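Local coordinates for RNA-binding protein Lsm (Halobacterium salinarum R1, PDB 6TFL) that binds RNA as an Sm-like archaeal protein (SmAP) of the Lsm family, probably acting as an RNA chaperone, and assembles into a seven-membered ring, at the interface of chains A and B. Numbering follows the deposited sequence. Chains: chain A/B, RNA-binding protein Lsm.

Contact 1: the interface of chains A and B. Residues chain A 5-7, 10; chain B 35, 41-43, 51.
A largely apolar patch of the subunit interface of the Lsm ring joins A:Pro7 and A:Val10 to B:Val43, B:Ile51 and B:Asn41, and it helps hold neighbouring copies of the heptamer together. It is a heterologous contact, the start of one subunit lying against the strands of the next. A:Pro7 is the wedge. CG of its ring meets the CG2 methyl of B:Val43 at 3.6 Å, the ring and the valine branch crossing at a slant. The same CG touches the beta-carbon of B:Asn41 at 3.7 Å. A:Pro7 CB lies 3.9 Å from B:Ile51 CG2, the branch methyl of the isoleucine. B:Asn41, B:Val43 and B:Ile51 thus gather round CB and CG of the proline.

The CG2 methyl of B:Val43 meets three residues of chain A. With CG1 anti to the backbone N (chi1 -169°), the CG2 branch is the one turned to chain A, and this methyl packs against the proline ring, the carbonyl O of A:Gly5 at 3.6 Å, and A:Val10. The two valines meet methyl to methyl, A:Val10 CG2 and B:Val43 CG2 lying 4.0 Å apart. The other methyl of A:Val10, CG1, is anti to its own backbone N (chi1 175°) and meets the delta-methyl CD1 of B:Ile51 at 3.8 Å, the two side chains running alongside in opposing senses. B:Ile51 therefore serves both chain A residues, CG2 for the proline and CD1 for the valine. At the margin, the A:Gly5 carbonyl O lies 3.3 Å from B:Gly35 CA.

In the Sm fold, A:Pro7 opens the N-terminal helix 7-13 and A:Val10 lies within it, with A:Gly5 in the loop leading in. They rest on strands 42-45 and 49-52 of chain B's Sm sheet, with B:Gly35 in strand 32-36 and B:Asn41 in the loop just before strand 42-45.

Contact 2: the interface of chains A and B. Residues chain A 24, 54-55, 57; chain B 53, 55-56.
A:Gly54 and A:Asp55 keep helical backbone angles in the 3-10 helix 54-56, while A:Val57 turns extended (phi/psi -81°/134°), and the carbonyl O atoms of A:Gly54 and A:Val57 are presented to chain B. B:Asn56 binds one of them: its amide ND2 donates to the carbonyl O of A:Val57 at 3.0 Å, along a lone pair and with 162° at the hydrogen. The same nitrogen also donates to the B:Arg53 carbonyl O at 3.1 Å, from above that carbonyl plane, which helps fix the amide's rotation. An alanine at B:Asn56 would remove the amide, and the A:Val57 carbonyl would probably be left without this partner from chain B.

A:Lys24, extended beyond CG, sends NZ to the carboxylate OD1 of B:Asp55 in a salt bridge of 2.7 Å, on the syn side and somewhat out of the carboxylate plane. On its way its CE passes 3.3 Å from B:Asn56 OD1. B:Asp55 is also bridged within its own chain, OD2 to B:Arg53 NH1 at 3.2 Å, and is likely to offset the two nearby positive charges. The guanidinium of B:Arg53 turns a face to chain A, with the A:Gly54 carbonyl O above it, toward the rim. Arg53, Gly54 and Asp55 belong to the uridine pocket, and the interface probably helps position these RNA-contacting residues.

In the fold, the 3-10 helix follows strand 49-52 in each chain, and A:Lys24 comes from the loop just after strand 18-23.

Contact 1: the interface of chains A and B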
loop_
_atom_site.group_PDB
_atom_site.type_symbol
_atom_site.label_atom_id
_atom_site.label_comp_id
_atom_site.label_asym_id
_atom_site.label_seq_id
_atom_site.Cartn_x
_atom_site.Cartn_y
_atom_site.Cartn_z
ATOM N N GLY A 5 -12.161 -14.466 18.613
ATOM C CA GLY A 5 -11.435 -13.449 19.355
ATOM C C GLY A 5 -10.608 -12.597 18.413
ATOM O O GLY A 5 -9.521 -13.008 17.987
ATOM N N ARG A 6 -11.126 -11.420 18.057
ATOM C CA ARG A 6 -10.484 -10.591 17.054
ATOM C C ARG A 6 -9.059 -10.249 17.479
ATOM O O ARG A 6 -8.781 -10.107 18.668
ATOM C CB ARG A 6 -11.281 -9.310 16.840
ATOM C CG ARG A 6 -12.609 -9.498 16.120
ATOM C CD ARG A 6 -13.478 -8.239 16.249
ATOM N NE ARG A 6 -14.728 -8.339 15.498
ATOM C CZ ARG A 6 -15.843 -8.880 15.979
ATOM N NH1 ARG A 6 -15.865 -9.368 17.215
ATOM N NH2 ARG A 6 -16.929 -8.946 15.223
ATOM N N PRO A 7 -8.133 -10.127 16.525
ATOM C CA PRO A 7 -6.764 -9.720 16.884
ATOM C C PRO A 7 -6.683 -8.428 17.684
ATOM O O PRO A 7 -5.941 -8.383 18.671
ATOM C CB PRO A 7 -6.076 -9.593 15.515
ATOM C CG PRO A 7 -6.798 -10.558 14.650
ATOM C CD PRO A 7 -8.243 -10.507 15.104
ATOM N N VAL A 10 -7.636 -9.307 21.156
ATOM C CA VAL A 10 -6.561 -9.957 21.893
ATOM C C VAL A 10 -5.545 -8.922 22.368
ATOM O O VAL A 10 -4.993 -9.034 23.466
ATOM C CB VAL A 10 -5.916 -11.052 21.020
ATOM C CG1 VAL A 10 -4.713 -11.673 21.715
ATOM C CG2 VAL A 10 -6.953 -12.122 20.642
ATOM N N GLY B 35 -9.118 -16.318 15.911
ATOM C CA GLY B 35 -9.772 -15.092 15.483
ATOM C C GLY B 35 -9.175 -14.568 14.196
ATOM O O GLY B 35 -8.098 -14.986 13.766
ATOM N N ASN B 41 -5.798 -10.235 9.285
ATOM C CA ASN B 41 -5.069 -10.514 10.517
ATOM C C ASN B 41 -5.646 -11.780 11.146
ATOM O O ASN B 41 -6.865 -11.976 11.170
ATOM C CB ASN B 41 -5.200 -9.360 11.515
ATOM C CG ASN B 41 -4.672 -8.026 10.986
ATOM O OD1 ASN B 41 -3.734 -7.968 10.197
ATOM N ND2 ASN B 41 -5.260 -6.947 11.465
ATOM N N VAL B 42 -4.782 -12.646 11.665
ATOM C CA VAL B 42 -5.255 -13.867 12.298
ATOM C C VAL B 42 -4.559 -14.050 13.637
ATOM O O VAL B 42 -3.439 -13.570 13.859
ATOM C CB VAL B 42 -5.066 -15.112 11.397
ATOM C CG1 VAL B 42 -6.027 -15.065 10.215
ATOM C CG2 VAL B 42 -3.630 -15.237 10.913
ATOM N N VAL B 43 -5.267 -14.706 14.553
ATOM C CA VAL B 43 -4.722 -15.168 15.818
ATOM C C VAL B 43 -4.599 -16.676 15.720
ATOM O O VAL B 43 -5.612 -17.366 15.575
ATOM C CB VAL B 43 -5.615 -14.777 17.007
ATOM C CG1 VAL B 43 -4.886 -15.044 18.290
ATOM C CG2 VAL B 43 -6.047 -13.311 16.922
ATOM N N ILE B 51 -0.370 -13.514 17.083
ATOM C CA ILE B 51 -1.138 -12.623 16.223
ATOM C C ILE B 51 -0.314 -12.361 14.976
ATOM O O ILE B 51 0.847 -11.944 15.073
ATOM C CB ILE B 51 -1.479 -11.308 16.938
ATOM C CG1 ILE B 51 -2.239 -11.570 18.238
ATOM C CG2 ILE B 51 -2.305 -10.425 16.030
ATOM C CD1 ILE B 51 -2.307 -10.368 19.149
#

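Contact 2: the interface of chains A and B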
loop_
_atom_site.group_PDB
_atom_site.type_symbol
_atom_site.label_atom_id
_atom_site.label_comp_id
_atom_site.label_asym_id
_atom_site.label_seq_id
_atom_site.Cartn_x
_atom_site.Cartn_y
_atom_site.Cartn_z
ATOM N N LYS A 24 9.377 -6.796 10.152
ATOM C CA LYS A 24 9.749 -7.359 8.855
ATOM C C LYS A 24 11.255 -7.396 8.666
ATOM O O LYS A 24 11.764 -8.278 7.969
ATOM C CB LYS A 24 9.100 -6.572 7.718
ATOM C CG LYS A 24 7.597 -6.672 7.720
ATOM C CD LYS A 24 6.957 -5.880 6.599
ATOM C CE LYS A 24 5.451 -6.024 6.688
ATOM N NZ LYS A 24 4.786 -5.333 5.569
ATOM N N GLY A 54 2.588 0.032 12.662
ATOM C CA GLY A 54 2.046 -1.285 12.394
ATOM C C GLY A 54 2.522 -1.899 11.089
ATOM O O GLY A 54 2.684 -3.122 10.999
ATOM N N ASP A 55 2.768 -1.072 10.068
ATOM C CA ASP A 55 3.148 -1.610 8.771
ATOM C C ASP A 55 4.427 -2.442 8.826
ATOM O O ASP A 55 4.652 -3.245 7.922
ATOM C CB ASP A 55 3.293 -0.475 7.752
ATOM C CG ASP A 55 4.601 0.305 7.909
ATOM O OD1 ASP A 55 5.403 0.312 6.945
ATOM O OD2 ASP A 55 4.822 0.924 8.986
ATOM N N VAL A 57 5.047 -4.643 11.298
ATOM C CA VAL A 57 4.813 -5.786 12.173
ATOM C C VAL A 57 4.588 -7.042 11.342
ATOM O O VAL A 57 3.854 -7.026 10.343
ATOM C CB VAL A 57 3.621 -5.514 13.099
ATOM C CG1 VAL A 57 3.316 -6.751 13.945
ATOM C CG2 VAL A 57 3.903 -4.287 13.963
ATOM N N ARG B 53 -0.107 -10.284 11.346
ATOM C CA ARG B 53 -0.657 -9.186 10.579
ATOM C C ARG B 53 -0.908 -9.641 9.141
ATOM O O ARG B 53 -0.037 -10.241 8.504
ATOM C CB ARG B 53 0.282 -7.988 10.640
ATOM C CG ARG B 53 -0.409 -6.701 10.310
ATOM C CD ARG B 53 0.414 -5.510 10.710
ATOM N NE ARG B 53 -0.273 -4.273 10.362
ATOM C CZ ARG B 53 -0.211 -3.709 9.164
ATOM N NH1 ARG B 53 0.519 -4.284 8.212
ATOM N NH2 ARG B 53 -0.860 -2.572 8.927
ATOM N N ASP B 55 -1.077 -8.439 6.134
ATOM C CA ASP B 55 -0.280 -8.122 4.957
ATOM C C ASP B 55 0.967 -9.000 4.818
ATOM O O ASP B 55 1.641 -8.914 3.797
ATOM C CB ASP B 55 0.088 -6.629 4.951
ATOM C CG ASP B 55 1.364 -6.315 5.718
ATOM O OD1 ASP B 55 2.100 -5.412 5.276
ATOM O OD2 ASP B 55 1.633 -6.927 6.766
ATOM N N ASN B 56 1.281 -9.860 5.777
ATOM C CA ASN B 56 2.376 -10.810 5.631
ATOM C C ASN B 56 1.911 -12.165 5.119
ATOM O O ASN B 56 2.749 -13.025 4.836
ATOM C CB ASN B 56 3.109 -11.012 6.966
ATOM C CG ASN B 56 3.592 -9.709 7.582
ATOM O OD1 ASN B 56 4.626 -9.165 7.180
ATOM N ND2 ASN B 56 2.845 -9.201 8.564
#

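Contact 1 and contact 2 have their C-alpha centres about 14 Å apart along one subunit boundary, the first mainly apolar, the second built on a salt bridge and hydrogen bonds from a side-chain amide. On chain B, strand 49-52 gives B:Ile51 to contact 1 and runs on to B:Arg53 in contact 2. Chain A uses separate segments, its N-terminal helix for one and the 54-57 stretch with A:Lys24 for the other. Asn41 of contact 1 shares the uridine pocket with residues of contact 2. Holding the neighbour at no fewer than these two places probably restrains its tilt. Both contacts should recur around the seven-copy assembly.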